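Local coordinates for McyG protein (Microcystis aeruginosa PCC 7806, PDB 4R0M) that probably activates phenylalanine or a related acid as its acyl-adenylate for loading onto a peptidyl carrier domain in microcystin biosynthesis, at residues N220-D225 against T529-V534; V231-M236 against I270-N275; P274-S279 against A304-S309. All coordinates share one frame; numbering follows the deposited sequence.

Contact 1 (N220-D225 against T529-V534); sequences NWMPLD and TSIGKV. With FA5 (adenosine-5'-[phenylalaninyl-phosphate]), chain C.
Two loops meet here, one following strand 217-220 and one carrying the lysine of the A10 motif of adenylation domains. The tight spot is Pro-223: its ring corner CG presses on the carbonyl of Ser-530, 3.2 Å from Ser-530 O, within the type I turn running from Thr-529 to Gly-532. On the buried side, the selenomethionine Met-222 crosses Ile-531 at about a right angle, its SE 4.1 Å from Ile-531 CB. Bends at chi2 and chi3 fold Met-222 back, so that its CE sits 3.1 Å above the plane of the neighbouring Trp-221 ring, over the ring centre. Toward solvent the fit is looser. The carboxylate of Asp-225 comes up beside Ser-530, OD2 3.4 Å from Ser-530 CB, while its firm polar partner is the hydroxyl of Thr-101.

The first loop is braced internally. Asn-220 OD1 takes the N-H of Met-222 from above its carbonyl plane, closing an Asx turn, and Asn-220 ND2 gives a 2.9 Å bond to a lone pair of Met-222 O. Gly-532, at a positive phi of 93°, lets the second loop leave its turn and send Lys-533 to the adenylate, where NZ donates to ribose O4' of FA5 at 3.1 Å. This placement is consistent with the adenylate-forming conformation. Leu-224 packs on helix 80-93 and Trp-221 on helix 249-254, so the first loop is wedged between these helices ahead of helix 227-240, while the second leads into helix 536-545.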
loop_
_atom_site.group_PDB
_atom_site.type_symbol
_atom_site.label_atom_id
_atom_site.label_comp_id
_atom_site.label_asym_id
_atom_site.label_seq_id
_atom_site.Cartn_x
_atom_site.Cartn_y
_atom_site.Cartn_z
ATOM N N ASN A 220 5.608 -11.233 1.588
ATOM C CA ASN A 220 5.081 -10.057 0.916
ATOM C C ASN A 220 4.915 -10.301 -0.578
ATOM O O ASN A 220 5.783 -10.899 -1.219
ATOM C CB ASN A 220 5.999 -8.854 1.132
ATOM C CG ASN A 220 5.572 -7.644 0.322
ATOM O OD1 ASN A 220 4.515 -7.063 0.556
ATOM N ND2 ASN A 220 6.396 -7.262 -0.645
ATOM N N TRP A 221 3.799 -9.833 -1.129
ATOM C CA TRP A 221 3.608 -9.863 -2.576
ATOM C C TRP A 221 3.187 -8.528 -3.136
ATOM O O TRP A 221 2.767 -8.433 -4.286
ATOM C CB TRP A 221 2.672 -10.993 -2.994
ATOM C CG TRP A 221 1.258 -10.868 -2.489
ATOM C CD1 TRP A 221 0.785 -11.127 -1.205
ATOM C CD2 TRP A 221 0.070 -10.479 -3.262
ATOM N NE1 TRP A 221 -0.568 -10.914 -1.130
ATOM C CE2 TRP A 221 -1.060 -10.526 -2.327
ATOM C CE3 TRP A 221 -0.161 -10.095 -4.582
ATOM C CZ2 TRP A 221 -2.353 -10.206 -2.722
ATOM C CZ3 TRP A 221 -1.469 -9.776 -4.967
ATOM C CH2 TRP A 221 -2.535 -9.829 -4.059
HETATM N N MSE A 222 3.329 -7.472 -2.366
HETATM C CA MSE A 222 3.091 -6.126 -2.815
HETATM C C MSE A 222 4.338 -5.554 -3.364
HETATM O O MSE A 222 5.371 -6.012 -2.998
HETATM C CB MSE A 222 2.663 -5.252 -1.662
HETATM C CG MSE A 222 1.276 -5.551 -1.115
HETATM SE SE MSE A 222 -0.274 -5.435 -2.265
HETATM C CE MSE A 222 -0.566 -7.296 -2.497
ATOM N N PRO A 223 4.277 -4.590 -4.249
ATOM C CA PRO A 223 5.509 -4.018 -4.806
ATOM C C PRO A 223 6.374 -3.354 -3.736
ATOM O O PRO A 223 5.852 -2.775 -2.783
ATOM C CB PRO A 223 5.005 -2.984 -5.826
ATOM C CG PRO A 223 3.572 -2.761 -5.498
ATOM C CD PRO A 223 3.072 -4.034 -4.889
ATOM N N LEU A 224 7.688 -3.440 -3.914
ATOM C CA LEU A 224 8.648 -3.068 -2.879
ATOM C C LEU A 224 8.773 -1.577 -2.596
ATOM O O LEU A 224 9.339 -1.194 -1.576
ATOM C CB LEU A 224 10.026 -3.662 -3.190
ATOM C CG LEU A 224 10.203 -5.182 -3.097
ATOM C CD1 LEU A 224 11.637 -5.547 -3.435
ATOM C CD2 LEU A 224 9.843 -5.712 -1.720
ATOM N N ASP A 225 8.253 -0.734 -3.486
ATOM C CA ASP A 225 8.323 0.718 -3.287
ATOM C C ASP A 225 7.340 1.219 -2.230
ATOM O O ASP A 225 7.486 2.328 -1.723
ATOM C CB ASP A 225 8.107 1.472 -4.603
ATOM C CG ASP A 225 6.810 1.098 -5.282
ATOM O OD1 ASP A 225 6.791 0.064 -5.986
ATOM O OD2 ASP A 225 5.817 1.839 -5.116
ATOM N N THR A 529 -2.919 3.062 -7.001
ATOM C CA THR A 529 -1.640 3.162 -6.299
ATOM C C THR A 529 -0.893 1.854 -6.521
ATOM O O THR A 529 -1.484 0.872 -6.975
ATOM C CB THR A 529 -1.823 3.393 -4.784
ATOM O OG1 THR A 529 -2.596 2.323 -4.222
ATOM C CG2 THR A 529 -2.520 4.720 -4.511
ATOM N N SER A 530 0.398 1.839 -6.206
ATOM C CA SER A 530 1.235 0.649 -6.388
ATOM C C SER A 530 0.601 -0.609 -5.799
ATOM O O SER A 530 0.721 -1.692 -6.370
ATOM C CB SER A 530 2.620 0.869 -5.779
ATOM O OG SER A 530 2.523 1.158 -4.393
ATOM N N ILE A 531 -0.092 -0.452 -4.673
ATOM C CA ILE A 531 -0.695 -1.585 -3.970
ATOM C C ILE A 531 -2.082 -2.010 -4.473
ATOM O O ILE A 531 -2.672 -2.959 -3.946
ATOM C CB ILE A 531 -0.711 -1.376 -2.435
ATOM C CG1 ILE A 531 -1.518 -0.139 -2.029
ATOM C CG2 ILE A 531 0.713 -1.345 -1.898
ATOM C CD1 ILE A 531 -1.863 -0.102 -0.554
ATOM N N GLY A 532 -2.593 -1.313 -5.486
ATOM C CA GLY A 532 -3.844 -1.699 -6.139
ATOM C C GLY A 532 -5.101 -1.043 -5.595
ATOM O O GLY A 532 -6.211 -1.480 -5.896
ATOM N N LYS A 533 -4.927 -0.000 -4.789
ATOM C CA LYS A 533 -6.046 0.781 -4.285
ATOM C C LYS A 533 -6.468 1.799 -5.341
ATOM O O LYS A 533 -5.672 2.655 -5.744
ATOM C CB LYS A 533 -5.665 1.487 -2.979
ATOM C CG LYS A 533 -6.738 2.416 -2.425
ATOM C CD LYS A 533 -6.307 3.088 -1.125
ATOM C CE LYS A 533 -5.243 4.153 -1.351
ATOM N NZ LYS A 533 -4.953 4.922 -0.108
ATOM N N VAL A 534 -7.720 1.693 -5.786
ATOM C CA VAL A 534 -8.294 2.620 -6.760
ATOM C C VAL A 534 -8.327 4.030 -6.170
ATOM O O VAL A 534 -8.950 4.262 -5.132
ATOM C CB VAL A 534 -9.718 2.192 -7.193
ATOM C CG1 VAL A 534 -10.346 3.228 -8.114
ATOM C CG2 VAL A 534 -9.694 0.832 -7.874
HETATM C C FA5 C . -0.977 2.566 2.698
HETATM O O FA5 C . -1.822 2.227 1.877
HETATM C CA FA5 C . -0.892 1.863 4.029
HETATM N N FA5 C . -2.242 1.878 4.540
HETATM C CB FA5 C . -0.429 0.406 3.893
HETATM C CG FA5 C . -0.426 -0.495 5.134
HETATM C CD1 FA5 C . -1.121 -0.208 6.310
HETATM C CD2 FA5 C . 0.307 -1.689 5.089
HETATM C CE1 FA5 C . -1.076 -1.081 7.405
HETATM C CE2 FA5 C . 0.353 -2.572 6.173
HETATM C CZ FA5 C . -0.342 -2.266 7.341
HETATM P P FA5 C . -0.597 5.055 1.671
HETATM O OP1 FA5 C . -0.538 4.898 0.175
HETATM O OP2 FA5 C . 0.153 6.196 2.311
HETATM O OP3 FA5 C . -0.087 3.676 2.360
HETATM O "O5'" FA5 C . -2.158 5.193 2.050
HETATM C "C5'" FA5 C . -2.610 5.426 3.382
HETATM C "C4'" FA5 C . -4.123 5.574 3.349
HETATM O "O4'" FA5 C . -4.776 4.356 2.970
HETATM C "C3'" FA5 C . -4.713 5.917 4.701
HETATM O "O3'" FA5 C . -4.615 7.310 4.992
HETATM C "C2'" FA5 C . -6.148 5.471 4.539
HETATM O "O2'" FA5 C . -6.915 6.479 3.872
HETATM C "C1'" FA5 C . -6.044 4.266 3.627
HETATM N N9 FA5 C . -6.118 3.035 4.454
HETATM C C8 FA5 C . -5.074 2.266 4.814
HETATM N N7 FA5 C . -5.469 1.209 5.567
HETATM C C5 FA5 C . -6.803 1.296 5.710
HETATM C C6 FA5 C . -7.864 0.508 6.387
HETATM N N6 FA5 C . -7.568 -0.613 7.084
HETATM N N1 FA5 C . -9.142 0.947 6.290
HETATM C C2 FA5 C . -9.456 2.066 5.604
HETATM N N3 FA5 C . -8.548 2.825 4.961
HETATM C C4 FA5 C . -7.228 2.502 4.977
#

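Contact 2 (V231-M236 against I270-N275); sequences VFLGIM and ISWSPN. With FA5 (adenosine-5'-[phenylalaninyl-phosphate]), chain C.
Aliphatic and aromatic packing does all the direct work between helix 227-240 and strand 270-273; the axes of segment 231-236 and that strand approach to 9.7 Å and run at 145° to each other. Ile-270 is the hub at the start of the strand. Its CG2, anti to the backbone N, meets Phe-232 CZ at 3.7 Å and Leu-233 CD2 at 4.0 Å, while its other branch ends with CD1 near the methyl CE of selenomethionine Met-236.

Ring contacts continue this layer toward the ligand. Leu-233 CD1 lies at the edge of the Trp-272 indole, in its plane, 3.7 Å from Trp-272 CE3. Trp-272 CB in turn reaches the edge of the Phe-232 ring, 4.2 Å from Phe-232 CE2. One indole face carries the phenyl group of FA5: the ligand's CD2 stands 3.2 Å above the plane, displaced toward the rim, and comes within 3.3 Å of Trp-272 CZ2. Trp-272 thus walls part of the pocket for the amino-acid side chain.

Polar bonds stay within each element or lead away from the interface. A pi-type turn, closed by Met-236 N to Val-231 O at 2.9 Å, widens the helix where Phe-232 and Leu-233 face the strand. Trp-272 NE1 donates to Ala-304 O, which would hold the indole against rotation. Ser-271 points to the other side of the sheet, where its OG bonds with Leu-219 O and Trp-259 NE1. With no hydrogen bond joining helix to strand, the interface depends on the burial and close fit of apolar side chains, and the pocket wall it backs suits an aromatic group.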
loop_
_atom_site.group_PDB
_atom_site.type_symbol
_atom_site.label_atom_id
_atom_site.label_comp_id
_atom_site.label_asym_id
_atom_site.label_seq_id
_atom_site.Cartn_x
_atom_site.Cartn_y
_atom_site.Cartn_z
ATOM N N VAL A 231 8.796 -1.732 5.176
ATOM C CA VAL A 231 8.892 -1.677 6.624
ATOM C C VAL A 231 8.300 -2.914 7.297
ATOM O O VAL A 231 9.046 -3.723 7.855
ATOM C CB VAL A 231 8.273 -0.372 7.180
ATOM C CG1 VAL A 231 8.593 -0.212 8.652
ATOM C CG2 VAL A 231 8.800 0.836 6.420
ATOM N N PHE A 232 6.978 -3.072 7.228
ATOM C CA PHE A 232 6.277 -4.159 7.922
ATOM C C PHE A 232 6.738 -5.557 7.500
ATOM O O PHE A 232 6.866 -6.451 8.340
ATOM C CB PHE A 232 4.753 -4.012 7.769
ATOM C CG PHE A 232 3.958 -5.154 8.359
ATOM C CD1 PHE A 232 4.097 -5.512 9.701
ATOM C CD2 PHE A 232 3.051 -5.857 7.575
ATOM C CE1 PHE A 232 3.361 -6.561 10.237
ATOM C CE2 PHE A 232 2.309 -6.903 8.106
ATOM C CZ PHE A 232 2.465 -7.254 9.438
ATOM N N LEU A 233 6.990 -5.740 6.208
ATOM C CA LEU A 233 7.408 -7.044 5.693
ATOM C C LEU A 233 8.813 -7.008 5.093
ATOM O O LEU A 233 9.174 -7.848 4.267
ATOM C CB LEU A 233 6.382 -7.586 4.692
ATOM C CG LEU A 233 4.967 -7.808 5.240
ATOM C CD1 LEU A 233 3.995 -8.142 4.120
ATOM C CD2 LEU A 233 4.935 -8.883 6.320
ATOM N N GLY A 234 9.600 -6.029 5.530
ATOM C CA GLY A 234 10.990 -5.899 5.124
ATOM C C GLY A 234 11.870 -5.669 6.334
ATOM O O GLY A 234 12.453 -6.608 6.879
ATOM N N ILE A 235 11.941 -4.411 6.763
ATOM C CA ILE A 235 12.791 -3.996 7.880
ATOM C C ILE A 235 12.419 -4.673 9.206
ATOM O O ILE A 235 13.302 -4.987 10.007
ATOM C CB ILE A 235 12.800 -2.457 8.025
ATOM C CG1 ILE A 235 13.488 -1.817 6.812
ATOM C CG2 ILE A 235 13.484 -2.024 9.319
ATOM C CD1 ILE A 235 13.093 -0.376 6.557
HETATM N N MSE A 236 11.125 -4.908 9.426
HETATM C CA MSE A 236 10.666 -5.639 10.613
HETATM C C MSE A 236 11.296 -7.005 10.671
HETATM O O MSE A 236 11.796 -7.416 11.721
HETATM C CB MSE A 236 9.140 -5.756 10.686
HETATM C CG MSE A 236 8.741 -6.292 12.062
HETATM SE SE MSE A 236 6.792 -6.443 12.289
HETATM C CE MSE A 236 6.544 -8.092 11.244
ATOM N N ILE A 270 3.125 -14.688 8.922
ATOM C CA ILE A 270 2.731 -13.282 8.792
ATOM C C ILE A 270 2.653 -12.901 7.314
ATOM O O ILE A 270 3.614 -13.096 6.566
ATOM C CB ILE A 270 3.725 -12.327 9.502
ATOM C CG1 ILE A 270 3.881 -12.687 10.986
ATOM C CG2 ILE A 270 3.286 -10.873 9.344
ATOM C CD1 ILE A 270 5.065 -12.020 11.658
ATOM N N SER A 271 1.508 -12.363 6.899
ATOM C CA SER A 271 1.336 -11.873 5.530
ATOM C C SER A 271 0.325 -10.727 5.477
ATOM O O SER A 271 -0.276 -10.376 6.495
ATOM C CB SER A 271 0.933 -13.008 4.580
ATOM O OG SER A 271 1.242 -12.664 3.239
ATOM N N TRP A 272 0.147 -10.152 4.287
ATOM C CA TRP A 272 -0.677 -8.954 4.113
ATOM C C TRP A 272 -1.126 -8.730 2.691
ATOM O O TRP A 272 -0.401 -9.032 1.737
ATOM C CB TRP A 272 0.070 -7.725 4.649
ATOM C CG TRP A 272 -0.365 -6.399 4.067
ATOM C CD1 TRP A 272 -1.607 -5.772 4.194
ATOM C CD2 TRP A 272 0.442 -5.479 3.257
ATOM N NE1 TRP A 272 -1.619 -4.573 3.528
ATOM C CE2 TRP A 272 -0.426 -4.337 2.945
ATOM C CE3 TRP A 272 1.745 -5.489 2.774
ATOM C CZ2 TRP A 272 0.017 -3.268 2.181
ATOM C CZ3 TRP A 272 2.179 -4.403 2.006
ATOM C CH2 TRP A 272 1.335 -3.320 1.719
ATOM N N SER A 273 -2.347 -8.211 2.559
ATOM C CA SER A 273 -2.865 -7.658 1.306
ATOM C C SER A 273 -4.004 -6.684 1.619
ATOM O O SER A 273 -4.573 -6.731 2.714
ATOM C CB SER A 273 -3.365 -8.768 0.379
ATOM O OG SER A 273 -4.685 -9.164 0.711
ATOM N N PRO A 274 -4.340 -5.790 0.667
ATOM C CA PRO A 274 -5.530 -4.959 0.849
ATOM C C PRO A 274 -6.802 -5.775 0.663
ATOM O O PRO A 274 -6.741 -6.934 0.242
ATOM C CB PRO A 274 -5.409 -3.906 -0.265
ATOM C CG PRO A 274 -4.001 -3.992 -0.747
ATOM C CD PRO A 274 -3.618 -5.428 -0.564
ATOM N N ASN A 275 -7.941 -5.162 0.971
ATOM C CA ASN A 275 -9.236 -5.837 0.924
ATOM C C ASN A 275 -9.560 -6.556 -0.391
ATOM O O ASN A 275 -10.095 -7.668 -0.366
ATOM C CB ASN A 275 -10.358 -4.862 1.284
ATOM C CG ASN A 275 -11.706 -5.544 1.391
ATOM O OD1 ASN A 275 -12.022 -6.173 2.405
ATOM N ND2 ASN A 275 -12.513 -5.425 0.339
HETATM C C FA5 C . -0.977 2.566 2.698
HETATM O O FA5 C . -1.822 2.227 1.877
HETATM C CA FA5 C . -0.892 1.863 4.029
HETATM N N FA5 C . -2.242 1.878 4.540
HETATM C CB FA5 C . -0.429 0.406 3.893
HETATM C CG FA5 C . -0.426 -0.495 5.134
HETATM C CD1 FA5 C . -1.121 -0.208 6.310
HETATM C CD2 FA5 C . 0.307 -1.689 5.089
HETATM C CE1 FA5 C . -1.076 -1.081 7.405
HETATM C CE2 FA5 C . 0.353 -2.572 6.173
HETATM C CZ FA5 C . -0.342 -2.266 7.341
HETATM P P FA5 C . -0.597 5.055 1.671
HETATM O OP1 FA5 C . -0.538 4.898 0.175
HETATM O OP2 FA5 C . 0.153 6.196 2.311
HETATM O OP3 FA5 C . -0.087 3.676 2.360
HETATM O "O5'" FA5 C . -2.158 5.193 2.050
HETATM C "C5'" FA5 C . -2.610 5.426 3.382
HETATM C "C4'" FA5 C . -4.123 5.574 3.349
HETATM O "O4'" FA5 C . -4.776 4.356 2.970
HETATM C "C3'" FA5 C . -4.713 5.917 4.701
HETATM O "O3'" FA5 C . -4.615 7.310 4.992
HETATM C "C2'" FA5 C . -6.148 5.471 4.539
HETATM O "O2'" FA5 C . -6.915 6.479 3.872
HETATM C "C1'" FA5 C . -6.044 4.266 3.627
HETATM N N9 FA5 C . -6.118 3.035 4.454
HETATM C C8 FA5 C . -5.074 2.266 4.814
HETATM N N7 FA5 C . -5.469 1.209 5.567
HETATM C C5 FA5 C . -6.803 1.296 5.710
HETATM C C6 FA5 C . -7.864 0.508 6.387
HETATM N N6 FA5 C . -7.568 -0.613 7.084
HETATM N N1 FA5 C . -9.142 0.947 6.290
HETATM C C2 FA5 C . -9.456 2.066 5.604
HETATM N N3 FA5 C . -8.548 2.825 4.961
HETATM C C4 FA5 C . -7.228 2.502 4.977
#

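Contact 3 (P274-S279 against A304-S309); sequences PNFAFS and AGEQVS. With FA5 (adenosine-5'-[phenylalaninyl-phosphate]), chain C.
The Asn-275 side chain runs alongside residues 307-309, its CB 3.4 Å from Gln-307 O and its amide face turned to Ser-309 N. With CG anti to the backbone N, OD1 accepts the N-H of Ser-309 at 3.0 Å. The bond is nearly straight at the hydrogen, 176°, although the donor stands 64° out of the carbonyl plane rather than on a lone pair. The same oxygen has a weak second donor in Asn-303 ND2. An alanine here would have no amide oxygen to take the Ser-309 N-H, and the loop would probably be held less firmly against the start of helix 275-282.

The loop answers with Glu-306. Extended beyond CG, it reaches the first turn of that helix, where OE1 takes the N-H of Phe-276 at 2.8 Å, nearly along its own C-O axis but bent at the hydrogen. That oxygen also sits at the edge of the Phe-276 ring, 3.5 Å from CD2, with carboxylate and ring planes 88° apart. The helix N terminus would be expected to favour the charged form of this carboxylate. Where the two segments leave their strands, Pro-274 CA makes a CA-H...O contact of 3.2 Å with Ala-304 O.

On its far side the loop lines the adenylate site. The backbone from Gly-305 to Gln-307 runs over one face of the adenine, with Gly-305 N 3.0 Å from N7 of FA5 and Gln-307 N 3.3 Å from its C2. Ala-304 CB touches the ligand phenyl. Leaving strand 300-303, the loop crosses beside the start of helix 275-282 and ends at Ser-309, the N-cap residue of helix 310-320, against which Phe-278 also packs.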
loop_
_atom_site.group_PDB
_atom_site.type_symbol
_atom_site.label_atom_id
_atom_site.label_comp_id
_atom_site.label_asym_id
_atom_site.label_seq_id
_atom_site.Cartn_x
_atom_site.Cartn_y
_atom_site.Cartn_z
ATOM N N PRO A 274 -4.340 -5.790 0.667
ATOM C CA PRO A 274 -5.530 -4.959 0.849
ATOM C C PRO A 274 -6.802 -5.775 0.663
ATOM O O PRO A 274 -6.741 -6.934 0.242
ATOM C CB PRO A 274 -5.409 -3.906 -0.265
ATOM C CG PRO A 274 -4.001 -3.992 -0.747
ATOM C CD PRO A 274 -3.618 -5.428 -0.564
ATOM N N ASN A 275 -7.941 -5.162 0.971
ATOM C CA ASN A 275 -9.236 -5.837 0.924
ATOM C C ASN A 275 -9.560 -6.556 -0.391
ATOM O O ASN A 275 -10.095 -7.668 -0.366
ATOM C CB ASN A 275 -10.358 -4.862 1.284
ATOM C CG ASN A 275 -11.706 -5.544 1.391
ATOM O OD1 ASN A 275 -12.022 -6.173 2.405
ATOM N ND2 ASN A 275 -12.513 -5.425 0.339
ATOM N N PHE A 276 -9.233 -5.937 -1.526
ATOM C CA PHE A 276 -9.595 -6.493 -2.835
ATOM C C PHE A 276 -9.027 -7.894 -3.075
ATOM O O PHE A 276 -9.666 -8.732 -3.718
ATOM C CB PHE A 276 -9.215 -5.542 -3.985
ATOM C CG PHE A 276 -7.739 -5.481 -4.274
ATOM C CD1 PHE A 276 -7.126 -6.440 -5.079
ATOM C CD2 PHE A 276 -6.960 -4.454 -3.758
ATOM C CE1 PHE A 276 -5.767 -6.386 -5.342
ATOM C CE2 PHE A 276 -5.602 -4.390 -4.025
ATOM C CZ PHE A 276 -5.004 -5.357 -4.817
ATOM N N ALA A 277 -7.826 -8.140 -2.555
ATOM C CA ALA A 277 -7.156 -9.425 -2.742
ATOM C C ALA A 277 -7.864 -10.550 -1.988
ATOM O O ALA A 277 -7.900 -11.692 -2.456
ATOM C CB ALA A 277 -5.702 -9.328 -2.329
ATOM N N PHE A 278 -8.432 -10.215 -0.831
ATOM C CA PHE A 278 -9.294 -11.136 -0.089
ATOM C C PHE A 278 -10.493 -11.540 -0.946
ATOM O O PHE A 278 -10.870 -12.712 -0.984
ATOM C CB PHE A 278 -9.775 -10.500 1.222
ATOM C CG PHE A 278 -8.740 -10.485 2.313
ATOM C CD1 PHE A 278 -7.614 -9.668 2.225
ATOM C CD2 PHE A 278 -8.901 -11.276 3.448
ATOM C CE1 PHE A 278 -6.667 -9.654 3.238
ATOM C CE2 PHE A 278 -7.956 -11.263 4.465
ATOM C CZ PHE A 278 -6.838 -10.452 4.359
ATOM N N SER A 279 -11.072 -10.559 -1.640
ATOM C CA SER A 279 -12.182 -10.793 -2.560
ATOM C C SER A 279 -11.766 -11.643 -3.759
ATOM O O SER A 279 -12.532 -12.497 -4.206
ATOM C CB SER A 279 -12.784 -9.464 -3.027
ATOM O OG SER A 279 -13.901 -9.681 -3.870
ATOM N N ALA A 304 -5.220 -4.650 5.185
ATOM C CA ALA A 304 -4.925 -3.223 5.346
ATOM C C ALA A 304 -4.513 -2.567 4.032
ATOM O O ALA A 304 -4.055 -3.239 3.108
ATOM C CB ALA A 304 -3.842 -3.017 6.396
ATOM N N GLY A 305 -4.663 -1.249 3.967
ATOM C CA GLY A 305 -4.348 -0.494 2.758
ATOM C C GLY A 305 -5.550 0.246 2.202
ATOM O O GLY A 305 -5.402 1.281 1.553
ATOM N N GLU A 306 -6.738 -0.296 2.456
ATOM C CA GLU A 306 -8.003 0.298 2.027
ATOM C C GLU A 306 -9.119 -0.158 2.961
ATOM O O GLU A 306 -8.915 -1.045 3.797
ATOM C CB GLU A 306 -8.332 -0.086 0.577
ATOM C CG GLU A 306 -8.652 -1.562 0.367
ATOM C CD GLU A 306 -9.016 -1.903 -1.068
ATOM O OE1 GLU A 306 -9.175 -3.104 -1.369
ATOM O OE2 GLU A 306 -9.142 -0.982 -1.901
ATOM N N GLN A 307 -10.294 0.449 2.810
ATOM C CA GLN A 307 -11.458 0.111 3.617
ATOM C C GLN A 307 -11.706 -1.398 3.614
ATOM O O GLN A 307 -11.644 -2.043 2.567
ATOM C CB GLN A 307 -12.693 0.873 3.121
ATOM C CG GLN A 307 -13.867 0.874 4.092
ATOM C CD GLN A 307 -13.632 1.718 5.331
ATOM O OE1 GLN A 307 -12.974 2.760 5.281
ATOM N NE2 GLN A 307 -14.184 1.273 6.455
ATOM N N VAL A 308 -11.967 -1.945 4.799
ATOM C CA VAL A 308 -12.196 -3.378 4.974
ATOM C C VAL A 308 -13.694 -3.675 4.905
ATOM O O VAL A 308 -14.493 -3.040 5.598
ATOM C CB VAL A 308 -11.606 -3.889 6.313
ATOM C CG1 VAL A 308 -11.747 -5.399 6.433
ATOM C CG2 VAL A 308 -10.140 -3.486 6.448
ATOM N N SER A 309 -14.061 -4.639 4.065
ATOM C CA SER A 309 -15.461 -5.020 3.883
ATOM C C SER A 309 -15.870 -6.177 4.795
ATOM O O SER A 309 -15.284 -7.264 4.740
ATOM C CB SER A 309 -15.732 -5.370 2.417
ATOM O OG SER A 309 -17.010 -5.965 2.257
HETATM C C FA5 C . -0.977 2.566 2.698
HETATM O O FA5 C . -1.822 2.227 1.877
HETATM C CA FA5 C . -0.892 1.863 4.029
HETATM N N FA5 C . -2.242 1.878 4.540
HETATM C CB FA5 C . -0.429 0.406 3.893
HETATM C CG FA5 C . -0.426 -0.495 5.134
HETATM C CD1 FA5 C . -1.121 -0.208 6.310
HETATM C CD2 FA5 C . 0.307 -1.689 5.089
HETATM C CE1 FA5 C . -1.076 -1.081 7.405
HETATM C CE2 FA5 C . 0.353 -2.572 6.173
HETATM C CZ FA5 C . -0.342 -2.266 7.341
HETATM P P FA5 C . -0.597 5.055 1.671
HETATM O OP1 FA5 C . -0.538 4.898 0.175
HETATM O OP2 FA5 C . 0.153 6.196 2.311
HETATM O OP3 FA5 C . -0.087 3.676 2.360
HETATM O "O5'" FA5 C . -2.158 5.193 2.050
HETATM C "C5'" FA5 C . -2.610 5.426 3.382
HETATM C "C4'" FA5 C . -4.123 5.574 3.349
HETATM O "O4'" FA5 C . -4.776 4.356 2.970
HETATM C "C3'" FA5 C . -4.713 5.917 4.701
HETATM O "O3'" FA5 C . -4.615 7.310 4.992
HETATM C "C2'" FA5 C . -6.148 5.471 4.539
HETATM O "O2'" FA5 C . -6.915 6.479 3.872
HETATM C "C1'" FA5 C . -6.044 4.266 3.627
HETATM N N9 FA5 C . -6.118 3.035 4.454
HETATM C C8 FA5 C . -5.074 2.266 4.814
HETATM N N7 FA5 C . -5.469 1.209 5.567
HETATM C C5 FA5 C . -6.803 1.296 5.710
HETATM C C6 FA5 C . -7.864 0.508 6.387
HETATM N N6 FA5 C . -7.568 -0.613 7.084
HETATM N N1 FA5 C . -9.142 0.947 6.290
HETATM C C2 FA5 C . -9.456 2.066 5.604
HETATM N N3 FA5 C . -8.548 2.825 4.961
HETATM C C4 FA5 C . -7.228 2.502 4.977
#

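Overall arrangement
All three contacts border the same adenylate but from different depths. Contacts 2 and 3 are buried and successive in the chain: contact 2 uses strand 270-273 and contact 3 the helix that follows it, with Pro-274 and Asn-275 common to both. Contact 2 is wholly apolar, whereas contact 3 relies on side chains binding backbone N-H groups at two helix starts. Contact 1 is only partly buried and closes the longest loop, enclosing the other two. There a C-terminal segment meets the N-terminal part by van der Waals packing, while its polar reach, through Lys-533, goes to the adenylate, and Ile-531 O rests on Phe-276 and Pro-274 of the inner contacts.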